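Local coordinates for protein alpha-amylase (Eubacterium rectale DSM 17629, PDB 6AZ5) that probably binds starch and related alpha-glucans, serving as a family 41 carbohydrate-binding module of a surface-anchored amylase of a human gut bacterium, at residues 13-16 with 17-20; 83-86 with 87-90; 42-45 with 46-49. All blocks are in the same frame, centred on the assembly; numbering follows the deposited sequence.

Interaction 1: residues 13-16 with 17-20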
loop_
_atom_site.group_PDB
_atom_site.type_symbol
_atom_site.label_atom_id
_atom_site.label_comp_id
_atom_site.label_asym_id
_atom_site.label_seq_id
_atom_site.Cartn_x
_atom_site.Cartn_y
_atom_site.Cartn_z
ATOM N N ASP A 13 -3.038 11.096 9.492
ATOM C CA ASP A 13 -4.246 11.880 9.253
ATOM C C ASP A 13 -5.446 11.018 8.848
ATOM O O ASP A 13 -6.514 11.545 8.535
ATOM C CB ASP A 13 -3.984 12.939 8.180
ATOM C CG ASP A 13 -2.982 13.988 8.628
ATOM O OD1 ASP A 13 -2.905 14.255 9.849
ATOM O OD2 ASP A 13 -2.268 14.542 7.763
ATOM N N LEU A 14 -5.266 9.701 8.850
ATOM C CA LEU A 14 -6.359 8.783 8.549
ATOM C C LEU A 14 -6.567 7.827 9.707
ATOM O O LEU A 14 -5.695 7.677 10.560
ATOM C CB LEU A 14 -6.089 7.999 7.265
ATOM C CG LEU A 14 -5.979 8.820 5.977
ATOM C CD1 LEU A 14 -5.696 7.907 4.793
ATOM C CD2 LEU A 14 -7.231 9.651 5.731
ATOM N N SER A 15 -7.732 7.189 9.739
ATOM C CA SER A 15 -8.063 6.259 10.809
ATOM C C SER A 15 -8.539 4.922 10.256
ATOM O O SER A 15 -9.376 4.876 9.355
ATOM C CB SER A 15 -9.124 6.863 11.726
ATOM O OG SER A 15 -9.804 5.860 12.454
ATOM N N THR A 16 -8.000 3.835 10.797
ATOM C CA THR A 16 -8.342 2.502 10.319
ATOM C C THR A 16 -9.678 2.049 10.892
ATOM O O THR A 16 -10.182 0.981 10.549
ATOM C CB THR A 16 -7.252 1.471 10.671
ATOM O OG1 THR A 16 -7.155 1.332 12.092
ATOM C CG2 THR A 16 -5.905 1.910 10.122
ATOM N N ASP A 17 -10.257 2.866 11.765
ATOM C CA ASP A 17 -11.605 2.603 12.248
ATOM C C ASP A 17 -12.649 3.183 11.294
ATOM O O ASP A 17 -13.544 2.470 10.844
ATOM C CB ASP A 17 -11.808 3.171 13.654
ATOM C CG ASP A 17 -12.888 2.430 14.434
ATOM O OD1 ASP A 17 -13.653 1.658 13.815
ATOM O OD2 ASP A 17 -12.980 2.627 15.665
ATOM N N THR A 18 -12.529 4.470 10.979
ATOM C CA THR A 18 -13.559 5.149 10.196
ATOM C C THR A 18 -13.339 5.102 8.683
ATOM O O THR A 18 -14.296 4.978 7.920
ATOM C CB THR A 18 -13.700 6.631 10.617
ATOM O OG1 THR A 18 -14.510 7.326 9.659
ATOM C CG2 THR A 18 -12.353 7.306 10.684
ATOM N N ASP A 19 -12.091 5.194 8.240
ATOM C CA ASP A 19 -11.826 5.338 6.814
ATOM C C ASP A 19 -11.679 4.007 6.072
ATOM O O ASP A 19 -11.309 3.992 4.898
ATOM C CB ASP A 19 -10.568 6.183 6.597
ATOM C CG ASP A 19 -10.671 7.559 7.233
ATOM O OD1 ASP A 19 -11.396 8.417 6.679
ATOM O OD2 ASP A 19 -10.026 7.782 8.285
ATOM N N MET A 20 -11.965 2.899 6.749
ATOM C CA MET A 20 -11.807 1.579 6.143
ATOM C C MET A 20 -12.826 1.377 5.033
ATOM O O MET A 20 -14.030 1.446 5.273
ATOM C CB MET A 20 -11.951 0.475 7.188
ATOM C CG MET A 20 -11.593 -0.916 6.679
ATOM S SD MET A 20 -9.840 -1.058 6.275
ATOM C CE MET A 20 -9.104 -0.538 7.821
#

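Interaction 2: residues 83-86 with 87-90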
loop_
_atom_site.group_PDB
_atom_site.type_symbol
_atom_site.label_atom_id
_atom_site.label_comp_id
_atom_site.label_asym_id
_atom_site.label_seq_id
_atom_site.Cartn_x
_atom_site.Cartn_y
_atom_site.Cartn_z
ATOM N N SER A 83 -5.150 12.513 -2.426
ATOM C CA SER A 83 -4.199 11.427 -2.613
ATOM C C SER A 83 -2.884 11.741 -1.908
ATOM O O SER A 83 -2.765 12.767 -1.241
ATOM C CB SER A 83 -3.975 11.162 -4.106
ATOM O OG SER A 83 -3.422 12.288 -4.757
ATOM N N ASP A 84 -1.902 10.857 -2.052
ATOM C CA ASP A 84 -0.588 11.069 -1.445
ATOM C C ASP A 84 0.124 12.255 -2.104
ATOM O O ASP A 84 -0.298 12.727 -3.172
ATOM C CB ASP A 84 0.264 9.802 -1.559
ATOM C CG ASP A 84 1.569 9.891 -0.779
ATOM O OD1 ASP A 84 1.593 10.550 0.281
ATOM O OD2 ASP A 84 2.576 9.317 -1.245
ATOM N N THR A 85 1.202 12.736 -1.481
ATOM C CA THR A 85 1.868 13.952 -1.960
ATOM C C THR A 85 2.701 13.814 -3.248
ATOM O O THR A 85 3.161 14.827 -3.774
ATOM C CB THR A 85 2.785 14.565 -0.856
ATOM O OG1 THR A 85 3.769 13.606 -0.451
ATOM C CG2 THR A 85 1.959 14.983 0.340
ATOM N N ALA A 86 2.871 12.594 -3.765
ATOM C CA ALA A 86 3.598 12.380 -5.034
ATOM C C ALA A 86 3.515 10.945 -5.572
ATOM O O ALA A 86 3.059 10.042 -4.873
ATOM C CB ALA A 86 5.071 12.765 -4.882
ATOM N N ASP A 87 3.953 10.754 -6.820
ATOM C CA ASP A 87 4.145 9.425 -7.410
ATOM C C ASP A 87 5.116 8.592 -6.583
ATOM O O ASP A 87 6.228 9.037 -6.293
ATOM C CB ASP A 87 4.698 9.525 -8.838
ATOM C CG ASP A 87 3.618 9.687 -9.892
ATOM O OD1 ASP A 87 2.536 10.216 -9.563
ATOM O OD2 ASP A 87 3.862 9.285 -11.058
ATOM N N ARG A 88 4.720 7.374 -6.238
ATOM C CA ARG A 88 5.621 6.478 -5.524
ATOM C C ARG A 88 5.947 5.255 -6.368
ATOM O O ARG A 88 5.388 5.068 -7.449
ATOM C CB ARG A 88 5.018 6.045 -4.188
ATOM C CG ARG A 88 4.516 7.181 -3.328
ATOM C CD ARG A 88 5.562 8.273 -3.151
ATOM N NE ARG A 88 5.076 9.325 -2.258
ATOM C CZ ARG A 88 5.704 10.476 -2.035
ATOM N NH1 ARG A 88 6.856 10.742 -2.638
ATOM N NH2 ARG A 88 5.174 11.363 -1.203
ATOM N N SER A 89 6.861 4.426 -5.875
ATOM C CA SER A 89 7.203 3.191 -6.569
ATOM C C SER A 89 7.977 2.227 -5.683
ATOM O O SER A 89 8.582 2.623 -4.684
ATOM C CB SER A 89 8.018 3.483 -7.833
ATOM O OG SER A 89 9.301 3.977 -7.505
ATOM N N PHE A 90 7.948 0.956 -6.066
ATOM C CA PHE A 90 8.773 -0.070 -5.445
ATOM C C PHE A 90 8.958 -1.206 -6.428
ATOM O O PHE A 90 8.337 -1.230 -7.490
ATOM C CB PHE A 90 8.161 -0.588 -4.137
ATOM C CG PHE A 90 6.872 -1.351 -4.312
ATOM C CD1 PHE A 90 5.656 -0.686 -4.339
ATOM C CD2 PHE A 90 6.873 -2.734 -4.409
ATOM C CE1 PHE A 90 4.460 -1.385 -4.485
ATOM C CE2 PHE A 90 5.680 -3.444 -4.557
ATOM C CZ PHE A 90 4.471 -2.765 -4.596
#

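Interaction 3: residues 42-45 with 46-49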
loop_
_atom_site.group_PDB
_atom_site.type_symbol
_atom_site.label_atom_id
_atom_site.label_comp_id
_atom_site.label_asym_id
_atom_site.label_seq_id
_atom_site.Cartn_x
_atom_site.Cartn_y
_atom_site.Cartn_z
ATOM N N TYR A 42 -3.099 -3.948 10.440
ATOM C CA TYR A 42 -1.994 -4.597 11.131
ATOM C C TYR A 42 -1.539 -3.730 12.293
ATOM O O TYR A 42 -1.139 -2.584 12.092
ATOM C CB TYR A 42 -0.831 -4.854 10.176
ATOM C CG TYR A 42 0.483 -5.159 10.859
ATOM C CD1 TYR A 42 0.658 -6.333 11.578
ATOM C CD2 TYR A 42 1.557 -4.285 10.764
ATOM C CE1 TYR A 42 1.862 -6.623 12.191
ATOM C CE2 TYR A 42 2.766 -4.567 11.375
ATOM C CZ TYR A 42 2.913 -5.736 12.085
ATOM O OH TYR A 42 4.114 -6.021 12.696
ATOM N N TYR A 43 -1.600 -4.263 13.509
ATOM C CA TYR A 43 -1.124 -3.492 14.647
ATOM C C TYR A 43 0.381 -3.623 14.811
ATOM O O TYR A 43 0.908 -4.712 15.042
ATOM C CB TYR A 43 -1.809 -3.905 15.940
ATOM C CG TYR A 43 -1.368 -3.037 17.093
ATOM C CD1 TYR A 43 -1.674 -1.683 17.115
ATOM C CD2 TYR A 43 -0.617 -3.558 18.141
ATOM C CE1 TYR A 43 -1.262 -0.876 18.153
ATOM C CE2 TYR A 43 -0.204 -2.756 19.191
ATOM C CZ TYR A 43 -0.529 -1.415 19.188
ATOM O OH TYR A 43 -0.122 -0.599 20.220
ATOM N N ASP A 44 1.060 -2.488 14.690
ATOM C CA ASP A 44 2.503 -2.397 14.827
ATOM C C ASP A 44 2.869 -2.174 16.289
ATOM O O ASP A 44 2.951 -1.039 16.743
ATOM C CB ASP A 44 3.021 -1.255 13.952
ATOM C CG ASP A 44 4.528 -1.129 13.956
ATOM O OD1 ASP A 44 5.198 -1.730 14.822
ATOM O OD2 ASP A 44 5.042 -0.403 13.078
ATOM N N ALA A 45 3.107 -3.258 17.016
ATOM C CA ALA A 45 3.392 -3.167 18.444
ATOM C C ALA A 45 4.712 -2.447 18.740
ATOM O O ALA A 45 4.904 -1.940 19.845
ATOM C CB ALA A 45 3.402 -4.554 19.060
ATOM N N GLU A 46 5.614 -2.405 17.760
ATOM C CA GLU A 46 6.894 -1.710 17.930
ATOM C C GLU A 46 6.721 -0.188 17.932
ATOM O O GLU A 46 7.182 0.498 18.847
ATOM C CB GLU A 46 7.883 -2.120 16.834
ATOM C CG GLU A 46 8.347 -3.571 16.917
ATOM C CD GLU A 46 9.350 -3.935 15.827
ATOM O OE1 GLU A 46 10.414 -3.282 15.752
ATOM O OE2 GLU A 46 9.077 -4.877 15.048
ATOM N N ASN A 47 6.052 0.334 16.908
ATOM C CA ASN A 47 5.798 1.769 16.810
ATOM C C ASN A 47 4.540 2.205 17.551
ATOM O O ASN A 47 4.232 3.394 17.595
ATOM C CB ASN A 47 5.682 2.182 15.342
ATOM C CG ASN A 47 6.956 1.936 14.567
ATOM O OD1 ASN A 47 8.024 2.425 14.934
ATOM N ND2 ASN A 47 6.857 1.160 13.495
ATOM N N LYS A 48 3.847 1.231 18.146
ATOM C CA LYS A 48 2.467 1.352 18.643
ATOM C C LYS A 48 1.584 2.227 17.743
ATOM O O LYS A 48 0.978 3.203 18.184
ATOM C CB LYS A 48 2.437 1.843 20.103
ATOM C CG LYS A 48 3.024 3.216 20.411
ATOM C CD LYS A 48 3.240 3.366 21.917
ATOM C CE LYS A 48 3.038 4.805 22.387
ATOM N NZ LYS A 48 2.279 4.877 23.670
ATOM N N VAL A 49 1.518 1.842 16.470
ATOM C CA VAL A 49 0.591 2.427 15.503
ATOM C C VAL A 49 -0.140 1.326 14.727
ATOM O O VAL A 49 0.270 0.163 14.740
ATOM C CB VAL A 49 1.311 3.347 14.507
ATOM C CG1 VAL A 49 1.978 4.503 15.239
ATOM C CG2 VAL A 49 2.332 2.553 13.692
#

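Interaction 1: residues 13-16 with 17-20
Ser15 and Asp19 meet across a tight turn, Asp19 OD2 reaching Ser15 N while Ser15 OG turns to the amides of Asp17 and Thr18. The carboxylate of Asp19 folds back toward Ser15: CG is anti to its own carbonyl carbon (chi1 -58°), which brings OD2 to 2.8 Å from Ser15 N. The amide meets OD2 on its anti side, 17° out of the carboxylate plane. In return Asp19 N donates to Ser15 O at 3.0 Å, closing an alpha turn. The Ser15 hydroxyl, anti to the backbone N, takes the next amides: the bond from Asp17 N to Ser15 OG, 3.1 Å, makes an ST turn, and Thr18 N adds a weak one at 3.4 Å. Thr18 lies alongside, its CG2 pressed to 3.4 Å from Ser15 CB, tighter than usual carbon contact. Met20, bent twice along its chain, brings CE back to 3.3 Å from Thr16 O. With an alanine in place of Asp19, the Ser15 amide would probably be left without its carboxylate acceptor and the turn held less firmly on that side. Because OD2 also lies 3.2 Å from Ser15 O, another acceptor, the Ser15 N-H probably offsets an otherwise unfavourable approach; the reciprocal bonds imply a turn held mainly by its own polar bonds, with Thr16 and Met20 packing on Phe52 and Thr41 of the neighbouring strands.

Interaction 2: residues 83-86 with 87-90
The guanidinium of Arg88 carries the methyl of Ala86 over one face, with CB 3.4 Å above the plane and offset toward the rim; Ala86 O lies over the same face. Asp84 and Thr85 come to the edge. Asp84 OD2 accepts Arg88 NE at 2.7 Å in a salt bridge with an N-H...O angle of 162°, the acceptor only 10° out of the guanidinium plane. The carboxylate itself is turned 52° from that plane. Asp84 OD2 takes a second N-H of the same group, from Arg88 NH2 at 3.3 Å, but this bond is weak. The arginine gets there by a bend at chi2, which folds it back over the loop. This is the entry to strand 88-91, which runs antiparallel to strand 66-72; backbone hydrogen bonds pair Arg88 with Leu69 and Asp84 with Ala71, and the salt bridge links the end of the loop to the first residue of the strand. Thr85 OG1 sits 2.8 Å from Arg88 NH2, but the angle is poor for a hydrogen bond. Asp84 OD2 is also bonded to the Tyr102 hydroxyl, while OD1 takes a weak bond from Thr85 N at 2.8 Å. Asp87 directs its carboxylate to a different partner, forming a salt bridge with Lys70.

Interaction 3: residues 42-45 with 46-49
Asp44 holds Asn47 and Glu46 through its carboxylate and Val49 through its backbone. In the first shell, OD1 accepts Asn47 N at 3.1 Å in a nearly straight bond (171°), the donor standing well above the carboxylate plane, and Glu46 N adds a weak bond to the same oxygen at 3.0 Å. On the other oxygen, Asn47 ND2 approaches OD2 to 2.4 Å, a very short approach whose distance is doubtful; the amide and carboxylate planes there are 72° apart. The Asp44 carboxylate reaches over the turn because CG is anti to the backbone N (chi1 -176°). The backbones pair as well: Asp44 N donates to Val49 O at 2.8 Å, and Val49 N to Asp44 O at 3.2 Å. Val49 CG2 packs on Asp44 CB at 3.9 Å, on the same side of the sheet as the carboxylate. Along the flank, the Tyr43 and Lys48 side chains point the same way, with Tyr43 OH 3.5 Å from Lys48 CB. Further out, Lys112 makes salt bridges to both Asp44 OD1 and Glu46 OE2, which probably offsets the two nearby negative charges, and Trp51 NE1 donates to Asp44 OD2. Asn47 is bonded to the backbone of Pro113 and Ile115, tying the turn to the C-terminal segment. The Asp44-Val49 antiparallel hydrogen-bonded pair, a weakly bonded Asx turn at Asp44 backed by the firmer bond from Asn47 N, and Lys48 with its positive phi together mark a beta-hairpin turn with a G1 bulge, linking strands 35-44 and 49-58.

All three are local surface contacts, each within one continuous run of eight residues, yet they sit differently in the fold. Interaction 3 closes a hairpin between paired strands, interaction 2 is the loop leading into strand 88-91, and both reach the same sheet; interaction 1 belongs to the irregular loop between strands 3-10 and 24-29. An aspartate dominates each, but its partners change. In interaction 1 it meets a backbone amide, in interaction 2 an arginine, and in interaction 3 backbone amides and an asparagine, with a lysine from the C-terminal segment. The aspartates of interactions 2 and 3 are buried, whereas that of interaction 1 is partly exposed. The centres of interactions 2 and 3 lie 23 Å apart.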